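Local coordinates for protein aminodeoxyfutalosine deaminase (Deinococcus radiodurans, PDB 2IMR) that catalyses the zinc-dependent deamination of aminodeoxyfutalosine to futalosine in menaquinone biosynthesis and, to a lesser extent, deaminates adenosine and several related nucleosides, at residues 257-260 and 261-264; 306-309 and 310-313; 406-409 and 410-414. All coordinates share one frame; numbering follows the deposited sequence.

Contact 1: 257-260 and 261-264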
ATOM      1  N   PRO A 257      22.801  -3.566  12.673  1.00 22.99           N
ATOM      2  CA  PRO A 257      22.800  -4.544  11.581  1.00 23.60           C
ATOM      3  C   PRO A 257      22.472  -4.056  10.171  1.00 22.45           C
ATOM      4  O   PRO A 257      22.952  -4.634   9.202  1.00 22.54           O
ATOM      5  CB  PRO A 257      21.806  -5.598  12.062  1.00 23.44           C
ATOM      6  CG  PRO A 257      21.949  -5.533  13.549  1.00 25.02           C
ATOM      7  CD  PRO A 257      21.976  -4.049  13.795  1.00 23.86           C
ATOM      8  N   LEU A 258      21.649  -3.019  10.045  1.00 20.43           N
ATOM      9  CA  LEU A 258      21.310  -2.515   8.716  1.00 20.77           C
ATOM     10  C   LEU A 258      22.475  -1.682   8.195  1.00 20.59           C
ATOM     11  O   LEU A 258      23.157  -2.069   7.248  1.00 21.60           O
ATOM     12  CB  LEU A 258      20.038  -1.653   8.759  1.00 19.27           C
ATOM     13  CG  LEU A 258      19.360  -1.320   7.417  1.00 20.72           C
ATOM     14  CD1 LEU A 258      18.034  -0.620   7.684  1.00 18.77           C
ATOM     15  CD2 LEU A 258      20.251  -0.437   6.556  1.00 18.94           C
ATOM     16  N   TRP A 259      22.704  -0.543   8.833  1.00 20.67           N
ATOM     17  CA  TRP A 259      23.777   0.347   8.421  1.00 22.44           C
ATOM     18  C   TRP A 259      25.148  -0.320   8.396  1.00 23.13           C
ATOM     19  O   TRP A 259      25.884  -0.207   7.411  1.00 23.04           O
ATOM     20  CB  TRP A 259      23.831   1.575   9.337  1.00 22.46           C
ATOM     21  CG  TRP A 259      24.834   2.586   8.874  1.00 24.58           C
ATOM     22  CD1 TRP A 259      26.066   2.841   9.416  1.00 24.47           C
ATOM     23  CD2 TRP A 259      24.709   3.442   7.735  1.00 23.79           C
ATOM     24  NE1 TRP A 259      26.715   3.808   8.678  1.00 23.39           N
ATOM     25  CE2 TRP A 259      25.904   4.191   7.642  1.00 24.36           C
ATOM     26  CE3 TRP A 259      23.702   3.648   6.781  1.00 24.61           C
ATOM     27  CZ2 TRP A 259      26.118   5.132   6.631  1.00 24.47           C
ATOM     28  CZ3 TRP A 259      23.914   4.583   5.778  1.00 24.06           C
ATOM     29  CH2 TRP A 259      25.116   5.313   5.711  1.00 24.51           C
ATOM     30  N   ASP A 260      25.496  -1.025   9.467  1.00 24.08           N
ATOM     31  CA  ASP A 260      26.810  -1.658   9.537  1.00 24.83           C
ATOM     32  C   ASP A 260      27.037  -2.799   8.551  1.00 24.99           C
ATOM     33  O   ASP A 260      28.147  -3.318   8.448  1.00 24.01           O
ATOM     34  CB  ASP A 260      27.089  -2.143  10.964  1.00 25.52           C
ATOM     35  CG  ASP A 260      27.030  -1.019  11.986  1.00 26.75           C
ATOM     36  OD1 ASP A 260      27.000   0.163  11.577  1.00 26.28           O
ATOM     37  OD2 ASP A 260      27.018  -1.317  13.198  1.00 27.87           O
ATOM     38  N   ASN A 261      25.996  -3.181   7.817  1.00 26.38           N
ATOM     39  CA  ASN A 261      26.110  -4.274   6.848  1.00 26.88           C
ATOM     40  C   ASN A 261      25.709  -3.861   5.430  1.00 25.96           C
ATOM     41  O   ASN A 261      25.461  -4.705   4.571  1.00 25.43           O
ATOM     42  CB  ASN A 261      25.255  -5.457   7.311  1.00 30.31           C
ATOM     43  CG  ASN A 261      25.753  -6.057   8.614  1.00 33.30           C
ATOM     44  OD1 ASN A 261      24.966  -6.383   9.506  1.00 35.80           O
ATOM     45  ND2 ASN A 261      27.069  -6.211   8.728  1.00 33.11           N
ATOM     46  N   ARG A 262      25.653  -2.555   5.194  1.00 25.50           N
ATOM     47  CA  ARG A 262      25.291  -2.011   3.887  1.00 23.67           C
ATOM     48  C   ARG A 262      26.466  -2.161   2.930  1.00 24.11           C
ATOM     49  O   ARG A 262      27.579  -2.493   3.345  1.00 23.29           O
ATOM     50  CB  ARG A 262      24.988  -0.518   4.018  1.00 24.03           C
ATOM     51  CG  ARG A 262      26.253   0.308   4.302  1.00 25.29           C
ATOM     52  CD  ARG A 262      25.966   1.782   4.522  1.00 22.71           C
ATOM     53  NE  ARG A 262      27.194   2.561   4.708  1.00 22.24           N
ATOM     54  CZ  ARG A 262      28.009   2.461   5.757  1.00 22.65           C
ATOM     55  NH1 ARG A 262      27.745   1.608   6.741  1.00 19.43           N
ATOM     56  NH2 ARG A 262      29.096   3.222   5.824  1.00 21.67           N
ATOM     57  N   MET A 263      26.213  -1.920   1.648  1.00 23.97           N
ATOM     58  CA  MET A 263      27.274  -1.952   0.649  1.00 26.35           C
ATOM     59  C   MET A 263      27.755  -0.506   0.676  1.00 25.56           C
ATOM     60  O   MET A 263      27.035   0.396   0.262  1.00 23.35           O
ATOM     61  CB  MET A 263      26.713  -2.320  -0.725  1.00 28.96           C
ATOM     62  CG  MET A 263      26.223  -3.756  -0.803  1.00 35.34           C
ATOM     63  SD  MET A 263      25.717  -4.231  -2.463  1.00 42.86           S
ATOM     64  CE  MET A 263      27.306  -4.688  -3.177  1.00 40.19           C
ATOM     65  N   PRO A 264      28.978  -0.272   1.184  1.00 26.98           N
ATOM     66  CA  PRO A 264      29.608   1.048   1.311  1.00 26.28           C
ATOM     67  C   PRO A 264      29.554   2.022   0.135  1.00 25.87           C
ATOM     68  O   PRO A 264      29.331   3.219   0.332  1.00 23.97           O
ATOM     69  CB  PRO A 264      31.044   0.708   1.726  1.00 28.39           C
ATOM     70  CG  PRO A 264      31.254  -0.658   1.158  1.00 29.27           C
ATOM     71  CD  PRO A 264      29.956  -1.336   1.474  1.00 26.99           C
TER
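Arg262 folds back over the indole of Trp259, three residues earlier in the same turn, and lays its guanidinium flat on one ring face. The two planes are only 9° apart with centres 3.7 Å from each other, and CZ of Arg262 stands 3.7 Å from the centroid of the five-membered ring of Trp259, a cation-pi contact. Farther down the side chain the methylene takes over: CD of Arg262 sits 3.6 Å above the centroid of the Trp259 six-membered ring, almost on its normal, as a CH-pi contact. A hydrogen bond fixes the guanidinium at its edge as well: Arg262 NH1 donates to the main-chain O of Trp259 at 2.7 Å, with that oxygen lying in the guanidinium plane. The carbonyl oxygen is gripped twice, for Arg262 N reaches it at 3.2 Å from the opposite face of the carbonyl plane. CG of Arg262 lies between its own N and carbonyl carbon (chi1 70°), which turns the chain back toward the tryptophan. This is the dense half of the contact; on the protein side Trp259 also packs against Met250 and meets the ring of Tyr267 edge-to-face, while Leu258 is buried among Thr246, Phe216 and Tyr114. The other half is looser and faces solvent: Asp260 and Asn261 are exposed, and Asp260 OD1 stays 5.1 Å from Arg262 NH1 without pairing to it. Asn261 N donates to Leu258 O at 3.1 Å, a bond that together with Arg262 N to Trp259 O closes two successive i to i+3 turns. Such tight turning, with an arginine stacked on a tryptophan, shapes the loop between helices 245-253 and 271-275 of this amidohydrolase TIM barrel.

Contact 2: 306-309 and 310-313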
ATOM      1  N   ASN A 306       8.003  -0.397  12.745  1.00 16.68           N
ATOM      2  CA  ASN A 306       8.799  -0.051  13.905  1.00 18.04           C
ATOM      3  C   ASN A 306       8.741   1.429  14.250  1.00 17.91           C
ATOM      4  O   ASN A 306       9.654   2.194  13.955  1.00 17.70           O
ATOM      5  CB  ASN A 306      10.218  -0.543  13.648  1.00 18.19           C
ATOM      6  CG  ASN A 306      10.255  -2.049  13.419  1.00 20.53           C
ATOM      7  OD1 ASN A 306      10.271  -2.827  14.371  1.00 17.37           O
ATOM      8  ND2 ASN A 306      10.229  -2.464  12.152  1.00 18.92           N
ATOM      9  N   VAL A 307       7.637   1.811  14.888  1.00 18.04           N
ATOM     10  CA  VAL A 307       7.393   3.183  15.283  1.00 17.94           C
ATOM     11  C   VAL A 307       7.056   3.248  16.768  1.00 19.23           C
ATOM     12  O   VAL A 307       6.763   2.231  17.396  1.00 18.63           O
ATOM     13  CB  VAL A 307       6.218   3.796  14.481  1.00 18.05           C
ATOM     14  CG1 VAL A 307       6.533   3.772  12.986  1.00 16.77           C
ATOM     15  CG2 VAL A 307       4.930   3.033  14.774  1.00 19.09           C
ATOM     16  N   THR A 308       7.095   4.455  17.318  1.00 20.24           N
ATOM     17  CA  THR A 308       6.805   4.658  18.734  1.00 20.16           C
ATOM     18  C   THR A 308       5.453   5.330  18.895  1.00 20.25           C
ATOM     19  O   THR A 308       4.840   5.751  17.922  1.00 19.78           O
ATOM     20  CB  THR A 308       7.846   5.576  19.381  1.00 18.43           C
ATOM     21  OG1 THR A 308       7.747   6.881  18.797  1.00 21.05           O
ATOM     22  CG2 THR A 308       9.246   5.037  19.162  1.00 18.50           C
ATOM     23  N   PRO A 309       4.963   5.430  20.141  1.00 21.50           N
ATOM     24  CA  PRO A 309       3.670   6.081  20.338  1.00 22.59           C
ATOM     25  C   PRO A 309       3.734   7.514  19.828  1.00 20.15           C
ATOM     26  O   PRO A 309       2.795   8.007  19.214  1.00 20.94           O
ATOM     27  CB  PRO A 309       3.475   5.999  21.847  1.00 21.92           C
ATOM     28  CG  PRO A 309       4.105   4.675  22.172  1.00 23.90           C
ATOM     29  CD  PRO A 309       5.393   4.726  21.362  1.00 23.23           C
ATOM     30  N   ASP A 310       4.854   8.182  20.082  1.00 21.47           N
ATOM     31  CA  ASP A 310       5.013   9.553  19.619  1.00 21.24           C
ATOM     32  C   ASP A 310       4.998   9.603  18.091  1.00 18.98           C
ATOM     33  O   ASP A 310       4.438  10.526  17.507  1.00 19.03           O
ATOM     34  CB  ASP A 310       6.317  10.154  20.142  1.00 24.51           C
ATOM     35  CG  ASP A 310       6.437  11.629  19.821  1.00 31.35           C
ATOM     36  OD1 ASP A 310       5.652  12.430  20.378  1.00 35.03           O
ATOM     37  OD2 ASP A 310       7.307  11.993  19.003  1.00 35.34           O
ATOM     38  N   ASP A 311       5.615   8.620  17.438  1.00 19.62           N
ATOM     39  CA  ASP A 311       5.609   8.604  15.974  1.00 18.51           C
ATOM     40  C   ASP A 311       4.156   8.560  15.499  1.00 17.40           C
ATOM     41  O   ASP A 311       3.765   9.298  14.601  1.00 18.39           O
ATOM     42  CB  ASP A 311       6.343   7.377  15.406  1.00 16.79           C
ATOM     43  CG  ASP A 311       7.844   7.407  15.650  1.00 19.18           C
ATOM     44  OD1 ASP A 311       8.426   8.509  15.779  1.00 17.85           O
ATOM     45  OD2 ASP A 311       8.447   6.313  15.691  1.00 18.66           O
ATOM     46  N   ILE A 312       3.359   7.685  16.106  1.00 17.54           N
ATOM     47  CA  ILE A 312       1.956   7.550  15.730  1.00 18.38           C
ATOM     48  C   ILE A 312       1.209   8.873  15.890  1.00 17.89           C
ATOM     49  O   ILE A 312       0.411   9.245  15.035  1.00 16.89           O
ATOM     50  CB  ILE A 312       1.272   6.436  16.562  1.00 20.99           C
ATOM     51  CG1 ILE A 312       1.899   5.086  16.200  1.00 21.11           C
ATOM     52  CG2 ILE A 312      -0.233   6.406  16.281  1.00 20.79           C
ATOM     53  CD1 ILE A 312       1.476   3.937  17.086  1.00 20.95           C
ATOM     54  N   ALA A 313       1.491   9.593  16.974  1.00 19.14           N
ATOM     55  CA  ALA A 313       0.852  10.882  17.220  1.00 20.46           C
ATOM     56  C   ALA A 313       1.225  11.881  16.124  1.00 19.94           C
ATOM     57  O   ALA A 313       0.384  12.653  15.662  1.00 18.86           O
ATOM     58  CB  ALA A 313       1.265  11.421  18.594  1.00 21.09           C
TER
HETATM   59  O   HOH W   1      10.010   5.116  13.592  1.00 16.34           O
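A capping box starts helix 309-318, which follows strand 300-303 in the amidohydrolase barrel: Thr308 is the N-cap and Asp311 its partner three residues on. Thr308 OG1 accepts from Asp311 N at 3.1 Å, and in return Asp311 OD2 accepts from Thr308 N at 2.8 Å, the donor approaching from above the carboxylate plane, 42° out of it. The threonine torsion makes this possible, since OG1 lies between the backbone N and the carbonyl carbon (chi1 65°), which aims it at the N-H of Asp311. Regular helical bonding begins at once, with Ile312 N donating to Thr308 O at 3.0 Å and Ala313 N to Pro309 O at the same length. Pro309 takes the first helical position, where its nitrogen has no hydrogen to offer. Ahead of the cap, CG2 of Val307 packs 3.9 Å from CG1 of Ile312, the two side chains crossing at about a right angle; Phe342 of helix 339-344 touches both. Asp311 is buried and its carboxylate is well supplied: a water donates to OD2 at 2.9 Å and also to Asn306 O, while OD1 is hydrogen-bonded to Thr284 OG1. Asp310 instead turns away from the box and forms a salt bridge with Arg314 one turn along the helix. The box thus gives the N-H of Asp311, in the first turn, and that of Thr308, at the cap, a side-chain acceptor each, and an acidic group at this end, close to the positive pole of the helix dipole, would probably be stabilised in its charged form.

Contact 3: 406-409 and 410-414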
ATOM      1  N   GLU A 406     -28.394  -1.685  -8.050  1.00 33.36           N
ATOM      2  CA  GLU A 406     -27.117  -2.025  -8.666  1.00 33.81           C
ATOM      3  C   GLU A 406     -27.116  -3.469  -9.149  1.00 33.13           C
ATOM      4  O   GLU A 406     -27.755  -4.334  -8.550  1.00 32.41           O
ATOM      5  CB  GLU A 406     -25.974  -1.839  -7.663  1.00 35.41           C
ATOM      6  CG  GLU A 406     -25.792  -0.419  -7.142  1.00 38.54           C
ATOM      7  CD  GLU A 406     -25.582   0.590  -8.255  1.00 39.77           C
ATOM      8  OE1 GLU A 406     -24.816   0.290  -9.195  1.00 42.34           O
ATOM      9  OE2 GLU A 406     -26.177   1.687  -8.185  1.00 43.05           O
ATOM     10  N   THR A 407     -26.394  -3.726 -10.236  1.00 32.18           N
ATOM     11  CA  THR A 407     -26.297  -5.075 -10.785  1.00 31.93           C
ATOM     12  C   THR A 407     -25.465  -5.919  -9.822  1.00 30.33           C
ATOM     13  O   THR A 407     -24.361  -5.521  -9.445  1.00 31.16           O
ATOM     14  CB  THR A 407     -25.583  -5.079 -12.161  1.00 33.02           C
ATOM     15  OG1 THR A 407     -26.302  -4.252 -13.086  1.00 36.28           O
ATOM     16  CG2 THR A 407     -25.502  -6.492 -12.714  1.00 32.12           C
ATOM     17  N   TRP A 408     -25.995  -7.067  -9.408  1.00 27.87           N
ATOM     18  CA  TRP A 408     -25.255  -7.949  -8.511  1.00 26.86           C
ATOM     19  C   TRP A 408     -24.127  -8.589  -9.313  1.00 26.56           C
ATOM     20  O   TRP A 408     -24.373  -9.218 -10.341  1.00 27.36           O
ATOM     21  CB  TRP A 408     -26.164  -9.044  -7.941  1.00 26.01           C
ATOM     22  CG  TRP A 408     -25.399 -10.142  -7.239  1.00 25.33           C
ATOM     23  CD1 TRP A 408     -25.279 -11.444  -7.640  1.00 25.39           C
ATOM     24  CD2 TRP A 408     -24.624 -10.021  -6.038  1.00 24.16           C
ATOM     25  NE1 TRP A 408     -24.478 -12.140  -6.762  1.00 23.77           N
ATOM     26  CE2 TRP A 408     -24.063 -11.290  -5.770  1.00 24.35           C
ATOM     27  CE3 TRP A 408     -24.348  -8.963  -5.161  1.00 24.09           C
ATOM     28  CZ2 TRP A 408     -23.241 -11.532  -4.663  1.00 23.67           C
ATOM     29  CZ3 TRP A 408     -23.531  -9.203  -4.059  1.00 24.00           C
ATOM     30  CH2 TRP A 408     -22.988 -10.478  -3.822  1.00 25.81           C
ATOM     31  N   GLN A 409     -22.895  -8.424  -8.845  1.00 26.09           N
ATOM     32  CA  GLN A 409     -21.742  -8.990  -9.538  1.00 27.75           C
ATOM     33  C   GLN A 409     -21.060 -10.074  -8.717  1.00 26.36           C
ATOM     34  O   GLN A 409     -20.888  -9.939  -7.506  1.00 24.63           O
ATOM     35  CB  GLN A 409     -20.726  -7.892  -9.867  1.00 30.65           C
ATOM     36  CG  GLN A 409     -21.234  -6.839 -10.838  1.00 34.03           C
ATOM     37  CD  GLN A 409     -20.155  -5.850 -11.237  1.00 37.87           C
ATOM     38  OE1 GLN A 409     -20.386  -4.958 -12.056  1.00 40.20           O
ATOM     39  NE2 GLN A 409     -18.965  -6.004 -10.661  1.00 38.27           N
ATOM     40  N   GLU A 410     -20.669 -11.153  -9.385  1.00 26.05           N
ATOM     41  CA  GLU A 410     -20.002 -12.254  -8.712  1.00 26.19           C
ATOM     42  C   GLU A 410     -18.702 -11.753  -8.090  1.00 24.91           C
ATOM     43  O   GLU A 410     -18.183 -12.344  -7.148  1.00 24.97           O
ATOM     44  CB  GLU A 410     -19.713 -13.383  -9.704  1.00 26.05           C
ATOM     45  CG  GLU A 410     -19.275 -14.671  -9.035  1.00 29.78           C
ATOM     46  CD  GLU A 410     -19.246 -15.849  -9.991  1.00 29.21           C
ATOM     47  OE1 GLU A 410     -18.138 -16.278 -10.382  1.00 31.45           O
ATOM     48  OE2 GLU A 410     -20.338 -16.340 -10.348  1.00 28.14           O
ATOM     49  N   GLY A 411     -18.183 -10.651  -8.625  1.00 25.29           N
ATOM     50  CA  GLY A 411     -16.952 -10.083  -8.102  1.00 26.12           C
ATOM     51  C   GLY A 411     -17.073  -9.591  -6.669  1.00 26.55           C
ATOM     52  O   GLY A 411     -16.063  -9.373  -5.997  1.00 28.26           O
ATOM     53  N   PHE A 412     -18.307  -9.412  -6.195  1.00 24.28           N
ATOM     54  CA  PHE A 412     -18.552  -8.936  -4.832  1.00 22.27           C
ATOM     55  C   PHE A 412     -18.477 -10.073  -3.828  1.00 19.74           C
ATOM     56  O   PHE A 412     -18.368  -9.850  -2.625  1.00 18.45           O
ATOM     57  CB  PHE A 412     -19.938  -8.290  -4.735  1.00 23.73           C
ATOM     58  CG  PHE A 412     -20.108  -7.075  -5.597  1.00 26.56           C
ATOM     59  CD1 PHE A 412     -21.376  -6.675  -6.006  1.00 29.02           C
ATOM     60  CD2 PHE A 412     -19.009  -6.319  -5.982  1.00 26.43           C
ATOM     61  CE1 PHE A 412     -21.548  -5.536  -6.791  1.00 30.40           C
ATOM     62  CE2 PHE A 412     -19.167  -5.179  -6.765  1.00 30.86           C
ATOM     63  CZ  PHE A 412     -20.440  -4.787  -7.171  1.00 31.64           C
ATOM     64  N   ARG A 413     -18.559 -11.297  -4.329  1.00 19.35           N
ATOM     65  CA  ARG A 413     -18.517 -12.476  -3.480  1.00 19.34           C
ATOM     66  C   ARG A 413     -17.072 -13.003  -3.481  1.00 20.70           C
ATOM     67  O   ARG A 413     -16.689 -13.807  -4.329  1.00 19.81           O
ATOM     68  CB  ARG A 413     -19.498 -13.507  -4.043  1.00 19.89           C
ATOM     69  CG  ARG A 413     -19.822 -14.663  -3.142  1.00 18.89           C
ATOM     70  CD  ARG A 413     -21.107 -15.358  -3.627  1.00 16.46           C
ATOM     71  NE  ARG A 413     -21.285 -16.644  -2.970  1.00 17.65           N
ATOM     72  CZ  ARG A 413     -22.362 -17.410  -3.092  1.00 18.15           C
ATOM     73  NH1 ARG A 413     -23.382 -17.022  -3.854  1.00 15.90           N
ATOM     74  NH2 ARG A 413     -22.411 -18.569  -2.452  1.00 16.87           N
ATOM     75  N   TRP A 414     -16.281 -12.546  -2.514  1.00 20.65           N
ATOM     76  CA  TRP A 414     -14.873 -12.926  -2.423  1.00 20.39           C
ATOM     77  C   TRP A 414     -14.545 -14.418  -2.429  1.00 20.47           C
ATOM     78  O   TRP A 414     -13.490 -14.813  -2.930  1.00 19.52           O
ATOM     79  CB  TRP A 414     -14.244 -12.272  -1.190  1.00 18.46           C
ATOM     80  CG  TRP A 414     -14.111 -10.779  -1.298  1.00 19.12           C
ATOM     81  CD1 TRP A 414     -14.768  -9.952  -2.166  1.00 19.51           C
ATOM     82  CD2 TRP A 414     -13.295  -9.932  -0.478  1.00 19.17           C
ATOM     83  NE1 TRP A 414     -14.412  -8.644  -1.938  1.00 19.02           N
ATOM     84  CE2 TRP A 414     -13.510  -8.602  -0.907  1.00 19.72           C
ATOM     85  CE3 TRP A 414     -12.405 -10.167   0.579  1.00 20.08           C
ATOM     86  CZ2 TRP A 414     -12.866  -7.507  -0.314  1.00 20.37           C
ATOM     87  CZ3 TRP A 414     -11.761  -9.073   1.173  1.00 19.27           C
ATOM     88  CH2 TRP A 414     -11.998  -7.763   0.720  1.00 18.90           C
TER
HETATM   89  O   HOH W   2     -23.765 -15.149  -6.435  1.00 11.95           O
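A 3-10 turn with an aromatic pair packed against it forms this surface contact, in the chain after helix 380-395, where it returns to the small beta domain beside the barrel. Backbone bonds of Trp408 with Glu64 and of Phe412 with Ala92 tie it down, and the Trp408 indole packs on Leu41, Val59 and Val61 of the sheet. Phe412 N donates to Gln409 O at 2.9 Å, closing the turn, and Arg413 N follows with Glu410 O. The buried Phe412 ring meets two side chains of the preceding segment, Trp408 at its edge and Gln409 over one face. The Trp408 pair is offset edge-to-face, the phenyl edge toward the indole face, planes at 67° and six-membered centroids 5.8 Å apart, while CB of Phe412 lies 3.8 Å from Trp408 CZ3. Gln409 CB sits 4.0 Å from the Phe412 centroid in a CH-pi contact; the extended glutamine carries its amide on along the ring at 12° to its plane. An alanine in place of Phe412 would keep the backbone turn bond but would probably deprive the Trp408 face of the edge it meets and Gln409 CB of the ring beneath it, leaving a gap where the phenyl stood. On its polar edge the indole is bridged to Arg413, whose NE pairs with Glu415: one water accepts from Trp408 NE1 at 3.1 Å and from Arg413 NH1 at 3.2 Å.

How the contacts relate
All three are local contacts within one continuous piece of chain, two turns and a helix cap, yet they serve different parts of the fold. Contacts 1 and 2 belong to the catalytic barrel, about 24 Å apart between centres, and helix 245-253 is touched from both: by Pro257, Leu258 and Trp259 in the one, by Asn306 and Thr308 in the other. Contact 3 lies across the chain's centre, its centre about 49 Å from that of contact 1, beside the small beta sheet and away from the annotated sites. Contact 1 is partly buried and relies on cation-pi stacking; contacts 2 and 3 are surface contacts, the former built on reciprocal polar capping around a buried aspartate, the latter on aromatic packing.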